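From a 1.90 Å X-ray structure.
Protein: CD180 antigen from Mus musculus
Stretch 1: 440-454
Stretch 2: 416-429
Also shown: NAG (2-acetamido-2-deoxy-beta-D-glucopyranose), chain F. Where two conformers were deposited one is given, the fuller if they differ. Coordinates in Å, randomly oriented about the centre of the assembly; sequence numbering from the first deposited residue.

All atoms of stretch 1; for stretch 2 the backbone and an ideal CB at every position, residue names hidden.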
# COMPACT_ATOMS: atom_id res chain seq x y z
N SER A 440 47.05 -34.96 -21.11
CA SER A 440 48.28 -35.77 -21.04
C SER A 440 49.40 -35.22 -21.95
O SER A 440 50.57 -35.60 -21.78
CB SER A 440 47.98 -37.24 -21.40
OG SER A 440 47.72 -37.34 -22.79
N SER A 441 49.05 -34.33 -22.91
CA SER A 441 50.03 -33.76 -23.85
C SER A 441 51.11 -32.94 -23.12
O SER A 441 50.79 -32.00 -22.42
CB SER A 441 49.34 -32.86 -24.86
OG SER A 441 50.34 -32.23 -25.66
N GLU A 442 52.39 -33.31 -23.29
CA GLU A 442 53.48 -32.74 -22.48
C GLU A 442 53.71 -31.26 -22.79
O GLU A 442 54.15 -30.52 -21.92
CB GLU A 442 54.81 -33.47 -22.73
CG GLU A 442 54.80 -34.95 -22.41
CD GLU A 442 56.15 -35.57 -22.73
OE1 GLU A 442 57.14 -35.20 -22.06
OE2 GLU A 442 56.21 -36.40 -23.66
N GLN A 443 53.40 -30.86 -24.02
CA GLN A 443 53.65 -29.48 -24.52
C GLN A 443 52.45 -28.53 -24.30
O GLN A 443 52.56 -27.32 -24.50
CB GLN A 443 53.97 -29.53 -26.03
CG GLN A 443 55.17 -30.41 -26.41
CD GLN A 443 54.81 -31.88 -26.75
OE1 GLN A 443 55.65 -32.61 -27.28
NE2 GLN A 443 53.59 -32.31 -26.45
N LEU A 444 51.32 -29.08 -23.88
CA LEU A 444 50.08 -28.26 -23.86
C LEU A 444 50.23 -26.95 -23.09
O LEU A 444 49.76 -25.89 -23.56
CB LEU A 444 48.87 -29.08 -23.37
CG LEU A 444 47.54 -28.33 -23.16
CD1 LEU A 444 47.08 -27.89 -24.54
CD2 LEU A 444 46.52 -29.27 -22.51
N PHE A 445 50.92 -27.02 -21.94
CA PHE A 445 51.07 -25.87 -21.05
C PHE A 445 52.43 -25.22 -21.03
O PHE A 445 52.73 -24.46 -20.09
CB PHE A 445 50.61 -26.19 -19.62
CG PHE A 445 49.12 -26.52 -19.54
CD1 PHE A 445 48.17 -25.61 -20.04
CD2 PHE A 445 48.68 -27.72 -19.02
CE1 PHE A 445 46.81 -25.92 -19.98
CE2 PHE A 445 47.33 -28.02 -18.93
CZ PHE A 445 46.39 -27.14 -19.44
N ASP A 446 53.22 -25.47 -22.05
CA ASP A 446 54.50 -24.77 -22.18
C ASP A 446 54.30 -23.27 -22.26
O ASP A 446 53.37 -22.79 -22.92
CB ASP A 446 55.25 -25.21 -23.44
CG ASP A 446 55.87 -26.61 -23.33
OD1 ASP A 446 56.07 -27.12 -22.23
OD2 ASP A 446 56.17 -27.19 -24.39
N GLY A 447 55.18 -22.52 -21.61
CA GLY A 447 55.18 -21.08 -21.72
C GLY A 447 54.34 -20.40 -20.65
O GLY A 447 54.04 -19.22 -20.77
N LEU A 448 54.01 -21.12 -19.57
CA LEU A 448 53.26 -20.56 -18.44
C LEU A 448 54.07 -20.61 -17.13
O LEU A 448 53.62 -21.19 -16.15
CB LEU A 448 51.93 -21.32 -18.26
CG LEU A 448 51.07 -21.22 -19.53
CD1 LEU A 448 49.87 -22.16 -19.34
CD2 LEU A 448 50.66 -19.77 -19.74
N PRO A 449 55.26 -19.97 -17.11
CA PRO A 449 56.09 -20.03 -15.88
C PRO A 449 55.50 -19.36 -14.65
O PRO A 449 55.88 -19.72 -13.53
CB PRO A 449 57.41 -19.32 -16.32
CG PRO A 449 56.96 -18.35 -17.41
CD PRO A 449 55.90 -19.16 -18.17
N ALA A 450 54.61 -18.39 -14.82
CA ALA A 450 54.01 -17.67 -13.66
C ALA A 450 52.67 -18.23 -13.22
O ALA A 450 52.10 -17.75 -12.25
CB ALA A 450 53.85 -16.17 -13.99
N LEU A 451 52.15 -19.24 -13.94
CA LEU A 451 50.80 -19.75 -13.64
C LEU A 451 50.64 -20.24 -12.20
O LEU A 451 51.38 -21.14 -11.77
CB LEU A 451 50.37 -20.86 -14.62
CG LEU A 451 48.84 -21.06 -14.62
CD1 LEU A 451 48.15 -19.83 -15.26
CD2 LEU A 451 48.42 -22.34 -15.34
N GLN A 452 49.66 -19.67 -11.50
CA GLN A 452 49.36 -19.99 -10.10
C GLN A 452 48.09 -20.81 -9.90
O GLN A 452 47.97 -21.53 -8.90
CB GLN A 452 49.17 -18.71 -9.28
CG GLN A 452 50.42 -17.84 -9.15
CD GLN A 452 50.11 -16.57 -8.38
OE1 GLN A 452 49.05 -16.45 -7.76
NE2 GLN A 452 50.99 -15.61 -8.46
N HIS A 453 47.17 -20.72 -10.85
CA HIS A 453 45.79 -21.19 -10.63
C HIS A 453 45.30 -21.78 -11.94
O HIS A 453 45.23 -21.08 -12.97
CB HIS A 453 44.93 -20.01 -10.14
CG HIS A 453 43.51 -20.34 -9.77
ND1 HIS A 453 42.74 -19.49 -9.07
CD2 HIS A 453 42.69 -21.43 -10.11
CE1 HIS A 453 41.50 -20.00 -8.92
NE2 HIS A 453 41.46 -21.18 -9.57
N LEU A 454 45.00 -23.08 -11.93
CA LEU A 454 44.56 -23.75 -13.17
C LEU A 454 43.32 -24.54 -12.88
O LEU A 454 43.34 -25.44 -12.01
CB LEU A 454 45.64 -24.68 -13.71
CG LEU A 454 45.36 -25.53 -14.95
CD1 LEU A 454 45.11 -24.61 -16.14
CD2 LEU A 454 46.52 -26.48 -15.20
N UNK A 416 47.99 -32.09 -31.89
CA UNK A 416 49.05 -32.77 -31.11
C UNK A 416 50.34 -31.98 -31.01
O UNK A 416 50.79 -31.38 -31.98
CB UNK A 416 49.36 -34.13 -31.73
N UNK A 417 50.90 -31.98 -29.80
CA UNK A 417 52.20 -31.37 -29.49
C UNK A 417 52.31 -29.85 -29.68
O UNK A 417 53.42 -29.32 -29.72
CB UNK A 417 53.27 -32.04 -30.36
N UNK A 418 51.16 -29.17 -29.82
CA UNK A 418 51.13 -27.69 -29.95
C UNK A 418 51.14 -27.03 -28.58
O UNK A 418 50.71 -27.64 -27.60
CB UNK A 418 49.90 -27.24 -30.73
N UNK A 419 51.62 -25.79 -28.53
CA UNK A 419 51.70 -25.04 -27.27
C UNK A 419 50.96 -23.69 -27.37
O UNK A 419 51.58 -22.66 -27.57
CB UNK A 419 53.16 -24.81 -26.89
N UNK A 420 49.62 -23.72 -27.19
CA UNK A 420 48.84 -22.54 -27.51
C UNK A 420 49.09 -21.38 -26.58
O UNK A 420 48.91 -20.24 -27.01
CB UNK A 420 47.35 -22.89 -27.49
N UNK A 421 49.54 -21.65 -25.34
CA UNK A 421 49.76 -20.60 -24.32
C UNK A 421 51.23 -20.18 -24.20
O UNK A 421 51.62 -19.48 -23.26
CB UNK A 421 49.27 -21.09 -22.96
N UNK A 422 52.03 -20.56 -25.18
CA UNK A 422 53.46 -20.26 -25.21
C UNK A 422 53.69 -18.74 -25.05
O UNK A 422 52.97 -17.98 -25.66
CB UNK A 422 54.08 -20.76 -26.51
N UNK A 423 54.68 -18.30 -24.27
CA UNK A 423 54.97 -16.86 -24.15
C UNK A 423 53.81 -16.04 -23.51
O UNK A 423 53.62 -14.87 -23.78
CB UNK A 423 55.28 -16.30 -25.54
N UNK A 424 53.04 -16.68 -22.64
CA UNK A 424 52.17 -15.94 -21.73
C UNK A 424 52.83 -15.98 -20.34
O UNK A 424 52.31 -16.58 -19.38
CB UNK A 424 50.76 -16.53 -21.70
N UNK A 425 54.00 -15.34 -20.28
CA UNK A 425 54.86 -15.38 -19.10
C UNK A 425 54.35 -14.65 -17.91
O UNK A 425 54.95 -14.75 -16.87
CB UNK A 425 56.24 -14.82 -19.45
N UNK A 426 53.28 -13.86 -18.02
CA UNK A 426 52.70 -13.23 -16.82
C UNK A 426 51.35 -13.86 -16.40
O UNK A 426 50.73 -13.40 -15.48
CB UNK A 426 52.51 -11.73 -17.07
N UNK A 427 50.88 -14.88 -17.12
CA UNK A 427 49.53 -15.41 -16.84
C UNK A 427 49.56 -16.12 -15.48
O UNK A 427 50.45 -16.97 -15.25
CB UNK A 427 49.07 -16.37 -17.94
N UNK A 428 48.61 -15.76 -14.61
CA UNK A 428 48.56 -16.30 -13.26
C UNK A 428 47.34 -17.21 -13.11
O UNK A 428 47.40 -18.12 -12.29
CB UNK A 428 48.52 -15.17 -12.23
N UNK A 429 46.26 -16.93 -13.86
CA UNK A 429 44.99 -17.65 -13.67
C UNK A 429 44.47 -18.12 -15.04
O UNK A 429 44.32 -17.30 -15.96
CB UNK A 429 43.96 -16.76 -12.97
C1 NAG F . 37.04 -19.61 -14.13
C2 NAG F . 35.69 -19.00 -13.74
C3 NAG F . 35.96 -17.60 -13.14
C4 NAG F . 36.98 -17.64 -11.97
C5 NAG F . 38.24 -18.42 -12.40
C6 NAG F . 39.21 -18.64 -11.23
C7 NAG F . 33.62 -19.48 -15.01
C8 NAG F . 32.84 -19.29 -16.30
N2 NAG F . 34.82 -18.91 -14.94
O3 NAG F . 34.72 -17.06 -12.65
O4 NAG F . 37.46 -16.32 -11.69
O5 NAG F . 37.90 -19.68 -12.97
O6 NAG F . 38.55 -19.30 -10.17
O7 NAG F . 33.15 -20.13 -14.09

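Position 416 has nothing of stretch 1 within reach of its CB, so almost any side chain would serve; it is Asp-416, which makes no contact here. At 417 the backbone has left-handed angles (phi 63°, psi 15°), which suit glycine best and asparagine or aspartate next, and the ideal CB lies 3.9 Å from CD of Gln-443. Ala-417 is deposited, a less usual choice there, its CB resting 3.8 Å from that CD. Position 418 points away and leaves its side chain free. Gln-418 is deposited, and it is its backbone O that works, linked through a water to the OG of Ser-441.

At 419 the CB points sideways, 3.5 Å from the O of Gln-443 and 4.1 Å from the CB of Asp-446. A carbonyl so close asks for a short donor, serine or threonine. Ser-419 answers: its OG donates to Gln-443 O at 2.8 Å, and a second water bridges OG to Asp-446 OD2. The phi of -68° at 420 is compatible with proline, and the CB meets nothing of stretch 1. Pro-420 sits second in a type I turn from 419 to 422, a familiar place for proline, and its CD lies 3.6 Å from the O of Leu-444.

Position 421 points toward stretch 1, with CD2 of Leu-448 3.7 Å from the CB and the Phe-445 ring farther out, so a large apolar group suits, leucine, methionine or an aromatic. Phe-421 sends its ring beside Phe-445, planes 24° apart but slid so that they barely overlap, CE2 to CE1 3.9 Å. The O of Leu-444 lies at its ring edge. Its backbone N donates to a water that in turn donates to the O atoms of Leu-444 and Asp-446.

At 422 the chain itself is the feature: its CA comes 4.0 Å from the CA of Gly-447, where a CB would fall 2.5 Å from this same CA. The side chain points away and may be polar; Gln-422 is found. Position 423, again left-handed (63°, 30°) and facing away, suits glycine or asparagine, and is Asn-423.

The CB at 424 is 3.8 Å from CD2 of Leu-448, so an aliphatic group is apt. Leu-424 packs there, while its N makes a weak hydrogen bond to Gly-447 O at 3.3 Å. At 425, Pro-449 CG lies 4.1 Å from the CB and Gly-447 O 5.1 Å away, so a flat ring with a donor could use both. His-425 does: its face receives Pro-449 CG, and ND1 donates weakly to Gly-447 O at 3.5 Å.

Position 426 points away with nothing of stretch 1 near its CB, so stretch 1 sets no preference; Leu-426 barely touches. At 427, CD2 of Leu-448 and CD1 of Leu-451 call for a branched aliphatic, and Leu-427 brings CD2 to 3.8 Å and 4.0 Å of them.

At 428 the CB points sideways, 4.4 Å from CD of Gln-452, so many side chains would suit, a long polar one among them; Lys-428 leads its end away, while its O accepts from Gln-452 N at 2.9 Å. Extended 429 pairs in parallel with His-453, suiting a beta-branched residue: Val-429, CG2 4.0 Å from His-453 CB.

Stretch 2, residues 416-429: DAQSPFQNLHLLKV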
# COMPACT_ATOMS: atom_id res chain seq x y z
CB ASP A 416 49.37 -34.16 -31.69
CG ASP A 416 48.25 -35.17 -31.46
OD1 ASP A 416 47.42 -34.94 -30.57
OD2 ASP A 416 48.19 -36.19 -32.19
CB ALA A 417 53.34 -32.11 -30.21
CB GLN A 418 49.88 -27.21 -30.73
CG GLN A 418 49.84 -27.55 -32.22
CD GLN A 418 50.70 -26.62 -33.08
OE1 GLN A 418 50.30 -25.49 -33.42
NE2 GLN A 418 51.88 -27.10 -33.48
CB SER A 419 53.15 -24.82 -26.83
OG SER A 419 53.80 -26.05 -26.70
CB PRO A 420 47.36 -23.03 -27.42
CG PRO A 420 47.40 -24.38 -26.81
CD PRO A 420 48.80 -24.90 -26.85
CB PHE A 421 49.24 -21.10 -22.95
CG PHE A 421 47.87 -21.67 -23.02
CD1 PHE A 421 46.75 -20.83 -23.16
CD2 PHE A 421 47.68 -23.06 -22.99
CE1 PHE A 421 45.48 -21.39 -23.26
CE2 PHE A 421 46.41 -23.61 -23.10
CZ PHE A 421 45.30 -22.77 -23.24
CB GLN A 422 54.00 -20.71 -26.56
CG GLN A 422 55.49 -20.50 -26.76
CD GLN A 422 55.98 -21.20 -28.02
OE1 GLN A 422 56.12 -22.41 -28.04
NE2 GLN A 422 56.23 -20.43 -29.08
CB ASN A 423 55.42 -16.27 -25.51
CG ASN A 423 56.77 -16.84 -26.01
OD1 ASN A 423 57.60 -17.31 -25.23
ND2 ASN A 423 56.99 -16.79 -27.32
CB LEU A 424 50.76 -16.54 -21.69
CG LEU A 424 49.91 -16.29 -22.94
CD1 LEU A 424 48.54 -16.99 -22.76
CD2 LEU A 424 49.76 -14.79 -23.24
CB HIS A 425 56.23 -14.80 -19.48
CG HIS A 425 57.09 -15.74 -20.29
ND1 HIS A 425 56.62 -16.88 -20.87
CD2 HIS A 425 58.44 -15.65 -20.66
CE1 HIS A 425 57.62 -17.50 -21.52
NE2 HIS A 425 58.74 -16.75 -21.39
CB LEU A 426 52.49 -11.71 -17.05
CG LEU A 426 53.77 -10.85 -17.30
CD1 LEU A 426 53.39 -9.38 -17.56
CD2 LEU A 426 54.70 -10.94 -16.08
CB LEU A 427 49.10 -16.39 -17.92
CG LEU A 427 47.60 -16.76 -17.85
CD1 LEU A 427 46.70 -15.62 -18.34
CD2 LEU A 427 47.40 -17.98 -18.76
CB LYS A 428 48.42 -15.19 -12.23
CG LYS A 428 49.66 -14.30 -12.12
CD LYS A 428 49.46 -13.29 -10.99
CE LYS A 428 49.60 -11.87 -11.51
NZ LYS A 428 49.59 -10.92 -10.35
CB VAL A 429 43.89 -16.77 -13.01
CG1 VAL A 429 42.56 -17.55 -12.93
CG2 VAL A 429 44.29 -16.31 -11.61
O HOH W 1 49.47 -30.09 -27.02
O HOH W 2 56.91 -26.10 -26.55
O HOH W 3 51.14 -23.73 -24.34
O HOH W 4 52.57 -17.86 -16.77
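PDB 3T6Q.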